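Local coordinates for protein 5'-nucleotidase SURE (Aquifex aeolicus, PDB 2WQK) that probably removes the phosphate from nucleoside 5'-monophosphates as a nucleotidase that depends on one divalent metal cation per subunit, at residues E114-L118 with G119-I123; G100-I103 with T104-G107. All blocks are in the same frame, centred on the assembly; numbering follows the deposited sequence. Where two conformers were deposited one is given.

Both contacts are local and lie in the crossover from strand 88-94 through helix 107-117 to strand 122-128. Coming from the N terminus, interaction 2 is met first. It closes the short 3-10 turns of 101-105 and ends where helix 107-117 begins, near the metal site. Interaction 1 closes the turn at the other end of that helix and leads into strand 122-128 of the mixed sheet. The two follow in series and neither nest nor cross. The centres of interaction 1 and interaction 2 are about 17 Å apart. Both contacts also reach the second subunit.

Interaction 1. Residues E114-L118 with G119-I123; sequences EGRIL and GIPSI
Gly115 and Ile120 are bonded across the turn that ends helix 107-117, a Schellman motif in the beta-alpha-beta crossover from strand 88-94 to strand 122-128. The backbone bonds come first. Ile120 N donates to Gly115 O at 3.0 Å, and Gly119 N donates to Arg116 O at 2.9 Å. Gly119 has positive phi (88°), where a side chain would be jammed against Leu118 O.

Ser122 supplies the side-chain hydrogen bond. Its OG lies beside its own backbone N (chi1 -51°) and turns back to donate to Ile120 O at 2.8 Å, from above the carbonyl plane. The same OG packs on the helix backbone, 3.3 Å from Gly115 C. A CB on Gly115 would clash with this oxygen. An alanine in place of Ser122 would probably leave Ile120 O without this donor and open a small gap against Gly115.

Apolar packing is light across the turn. Leu118 CB meets Ile120 CD1, and the end of Leu118 leads away to helix 69-80. Ile120 also touches Val89 of strand 88-94.

The Arg116 chain was modelled in two conformers. In one, a guanidinium face lies off-centre over Gly119 C and Ile120 N, a placement that is therefore doubtful. Ile120 O is also met by Arg116 CA, in a CA-H...O contact of 3.3 Å.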
loop_
_atom_site.group_PDB
_atom_site.type_symbol
_atom_site.label_atom_id
_atom_site.label_comp_id
_atom_site.label_asym_id
_atom_site.label_seq_id
_atom_site.Cartn_x
_atom_site.Cartn_y
_atom_site.Cartn_z
ATOM N N GLU A 114 -21.708 5.257 -7.303
ATOM C CA GLU A 114 -22.280 4.959 -5.982
ATOM C C GLU A 114 -23.488 5.850 -5.667
ATOM O O GLU A 114 -24.491 5.405 -5.087
ATOM C CB GLU A 114 -21.219 5.013 -4.882
ATOM C CG GLU A 114 -20.196 3.910 -5.012
ATOM C CD GLU A 114 -20.733 2.492 -4.718
ATOM O OE1 GLU A 114 -21.822 2.331 -4.131
ATOM O OE2 GLU A 114 -20.027 1.521 -5.081
ATOM N N GLY A 115 -23.377 7.119 -6.031
ATOM C CA GLY A 115 -24.563 7.973 -5.865
ATOM C C GLY A 115 -25.761 7.424 -6.605
ATOM O O GLY A 115 -26.853 7.341 -6.051
ATOM N N ARG A 116 -25.557 7.000 -7.863
ATOM C CA ARG A 116 -26.664 6.497 -8.669
ATOM C C ARG A 116 -27.164 5.147 -8.119
ATOM O O ARG A 116 -28.365 4.887 -8.150
ATOM C CB ARG A 116 -26.270 6.423 -10.163
ATOM C CG ARG A 116 -27.433 6.361 -11.138
ATOM C CD ARG A 116 -28.627 7.275 -10.818
ATOM N NE ARG A 116 -29.778 6.505 -10.303
ATOM C CZ ARG A 116 -30.951 6.970 -9.850
ATOM N NH1 ARG A 116 -31.874 6.105 -9.459
ATOM N NH2 ARG A 116 -31.228 8.260 -9.786
ATOM N N ILE A 117 -26.260 4.336 -7.550
ATOM C CA ILE A 117 -26.683 3.062 -6.892
ATOM C C ILE A 117 -27.653 3.371 -5.747
ATOM O O ILE A 117 -28.636 2.632 -5.518
ATOM C CB ILE A 117 -25.480 2.270 -6.373
ATOM C CG1 ILE A 117 -24.755 1.643 -7.563
ATOM C CG2 ILE A 117 -25.869 1.161 -5.337
ATOM C CD1 ILE A 117 -23.399 1.023 -7.211
ATOM N N LEU A 118 -27.379 4.473 -5.046
ATOM C CA LEU A 118 -28.203 4.902 -3.931
ATOM C C LEU A 118 -29.480 5.615 -4.367
ATOM O O LEU A 118 -30.250 6.057 -3.491
ATOM C CB LEU A 118 -27.398 5.836 -3.022
ATOM C CG LEU A 118 -26.323 5.153 -2.176
ATOM C CD1 LEU A 118 -25.429 6.136 -1.414
ATOM C CD2 LEU A 118 -26.908 4.159 -1.171
ATOM N N GLY A 119 -29.710 5.762 -5.680
ATOM C CA GLY A 119 -30.929 6.372 -6.168
ATOM C C GLY A 119 -30.870 7.868 -6.300
ATOM O O GLY A 119 -31.934 8.548 -6.267
ATOM N N ILE A 120 -29.647 8.398 -6.445
ATOM C CA ILE A 120 -29.455 9.862 -6.528
ATOM C C ILE A 120 -28.808 10.191 -7.880
ATOM O O ILE A 120 -27.834 9.559 -8.241
ATOM C CB ILE A 120 -28.502 10.368 -5.419
ATOM C CG1 ILE A 120 -28.942 9.892 -4.019
ATOM C CG2 ILE A 120 -28.371 11.899 -5.538
ATOM C CD1 ILE A 120 -27.840 9.800 -2.944
ATOM N N PRO A 121 -29.323 11.174 -8.619
ATOM C CA PRO A 121 -28.700 11.569 -9.885
ATOM C C PRO A 121 -27.255 12.009 -9.601
ATOM O O PRO A 121 -26.983 12.698 -8.584
ATOM C CB PRO A 121 -29.567 12.718 -10.389
ATOM C CG PRO A 121 -30.857 12.576 -9.601
ATOM C CD PRO A 121 -30.544 11.943 -8.330
ATOM N N SER A 122 -26.335 11.633 -10.506
ATOM C CA SER A 122 -24.914 11.774 -10.193
ATOM C C SER A 122 -24.059 12.107 -11.406
ATOM O O SER A 122 -24.373 11.695 -12.513
ATOM C CB SER A 122 -24.358 10.555 -9.467
ATOM O OG SER A 122 -25.125 10.174 -8.335
ATOM N N ILE A 123 -22.972 12.839 -11.160
ATOM C CA ILE A 123 -22.074 13.314 -12.212
ATOM C C ILE A 123 -20.650 13.273 -11.703
ATOM O O ILE A 123 -20.372 13.675 -10.569
ATOM C CB ILE A 123 -22.372 14.804 -12.593
ATOM C CG1 ILE A 123 -23.844 15.032 -12.877
ATOM C CG2 ILE A 123 -21.519 15.212 -13.735
ATOM C CD1 ILE A 123 -24.206 16.536 -13.103
#

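Interaction 2. Residues G100-I103 with T104-G107. With SO4 (sulfate ion), chain C.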
loop_
_atom_site.group_PDB
_atom_site.type_symbol
_atom_site.label_atom_id
_atom_site.label_comp_id
_atom_site.label_asym_id
_atom_site.label_seq_id
_atom_site.Cartn_x
_atom_site.Cartn_y
_atom_site.Cartn_z
ATOM N N GLY A 100 -12.701 6.838 -22.000
ATOM C CA GLY A 100 -12.606 5.565 -22.690
ATOM C C GLY A 100 -12.654 4.378 -21.756
ATOM O O GLY A 100 -13.344 4.361 -20.736
ATOM N N GLU A 101 -11.842 3.390 -22.093
ATOM C CA GLU A 101 -11.800 2.120 -21.371
ATOM C C GLU A 101 -11.391 2.265 -19.938
ATOM O O GLU A 101 -11.755 1.456 -19.040
ATOM C CB GLU A 101 -10.789 1.167 -22.041
ATOM C CG GLU A 101 -11.186 0.733 -23.421
ATOM C CD GLU A 101 -12.575 0.114 -23.472
ATOM O OE1 GLU A 101 -13.157 -0.188 -22.404
ATOM O OE2 GLU A 101 -13.089 -0.075 -24.596
ATOM N N ASP A 102 -10.606 3.298 -19.664
ATOM C CA ASP A 102 -10.079 3.525 -18.321
ATOM C C ASP A 102 -11.118 4.007 -17.243
ATOM O O ASP A 102 -10.844 4.058 -16.032
ATOM C CB ASP A 102 -8.818 4.356 -18.482
ATOM C CG ASP A 102 -7.730 3.581 -19.288
ATOM O OD1 ASP A 102 -7.468 2.388 -18.956
ATOM O OD2 ASP A 102 -7.169 4.128 -20.258
ATOM N N ILE A 103 -12.332 4.280 -17.691
ATOM C CA ILE A 103 -13.428 4.665 -16.781
ATOM C C ILE A 103 -13.657 3.599 -15.685
ATOM O O ILE A 103 -13.926 3.912 -14.529
ATOM C CB ILE A 103 -14.687 4.927 -17.602
ATOM C CG1 ILE A 103 -14.532 6.209 -18.428
ATOM C CG2 ILE A 103 -15.956 4.993 -16.770
ATOM C CD1 ILE A 103 -15.621 6.330 -19.543
ATOM N N THR A 104 -13.530 2.317 -16.042
ATOM C CA THR A 104 -13.725 1.202 -15.111
ATOM C C THR A 104 -12.851 1.251 -13.872
ATOM O O THR A 104 -13.213 0.749 -12.826
ATOM C CB THR A 104 -13.414 -0.131 -15.821
ATOM O OG1 THR A 104 -14.340 -0.283 -16.903
ATOM C CG2 THR A 104 -13.531 -1.274 -14.856
ATOM N N TYR A 105 -11.661 1.834 -14.010
ATOM C CA TYR A 105 -10.682 1.870 -12.951
ATOM C C TYR A 105 -10.688 3.178 -12.141
ATOM O O TYR A 105 -9.893 3.369 -11.213
ATOM C CB TYR A 105 -9.287 1.681 -13.556
ATOM C CG TYR A 105 -9.128 0.361 -14.301
ATOM C CD1 TYR A 105 -9.181 -0.831 -13.633
ATOM C CD2 TYR A 105 -8.937 0.339 -15.663
ATOM C CE1 TYR A 105 -9.012 -2.039 -14.316
ATOM C CE2 TYR A 105 -8.767 -0.863 -16.362
ATOM C CZ TYR A 105 -8.827 -2.052 -15.673
ATOM O OH TYR A 105 -8.655 -3.254 -16.343
ATOM N N SER A 106 -11.571 4.097 -12.513
ATOM C CA SER A 106 -11.538 5.449 -11.926
ATOM C C SER A 106 -12.304 5.559 -10.605
ATOM O O SER A 106 -13.509 5.220 -10.513
ATOM C CB SER A 106 -12.209 6.407 -12.898
ATOM O OG SER A 106 -12.459 7.686 -12.303
ATOM N N GLY A 107 -11.628 6.075 -9.597
ATOM C CA GLY A 107 -12.259 6.387 -8.322
ATOM C C GLY A 107 -13.238 7.542 -8.444
ATOM O O GLY A 107 -14.260 7.577 -7.750
HETATM S S SO4 C . -9.166 8.693 -10.396
HETATM O O1 SO4 C . -8.060 9.270 -11.160
HETATM O O2 SO4 C . -9.116 9.298 -9.027
HETATM O O3 SO4 C . -10.417 9.051 -10.959
HETATM O O4 SO4 C . -9.048 7.205 -10.279
HETATM O O HOH W 1 -14.322 -0.293 -20.160
HETATM O O HOH W 2 -15.055 2.965 -11.696
#
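Asp102 and Tyr105 sit one turn apart, and their side chains cross obliquely. The carboxylate and ring planes are 36° apart. Asp102 OD1 comes to the ring edge, near its plane, 4.1 Å from Tyr105 CD2. Neither polar end is spent on the other. Asp102 OD1 makes a salt bridge with Arg183, and Tyr105 OH is hydrogen-bonded to Glu114 of the second subunit.

Thr104 and Glu101 were each modelled in two conformers. In one pair of these a water lies between Thr104 OG1 and Glu101 OE1, but this link is doubtful.

The backbone under these side chains is wound in 3-10 turns, in the loop between strand 88-94 and helix 107-117. Tyr105 N donates to Asp102 O at 3.1 Å, and Ser106 N donates to Ile103 O at the same distance.

Ser106 is the N-cap of the helix. Its OG, anti to the backbone N (chi1 168°), accepts from Val109 N and donates to sulfate O3 at 2.8 Å. Gly107 N, at the helix start, donates to sulfate O4 at 2.9 Å. Thr108 and Asn98 also bind this ion, which probably came from the crystallisation liquor. Held by polar groups at a helix start near the metal site, it may mark where the phosphate of a nucleotide sits. The Ser106 side chain is about 7 Å from the bound sodium ion. Ser106 CB packs 3.4 Å from Ile103 O.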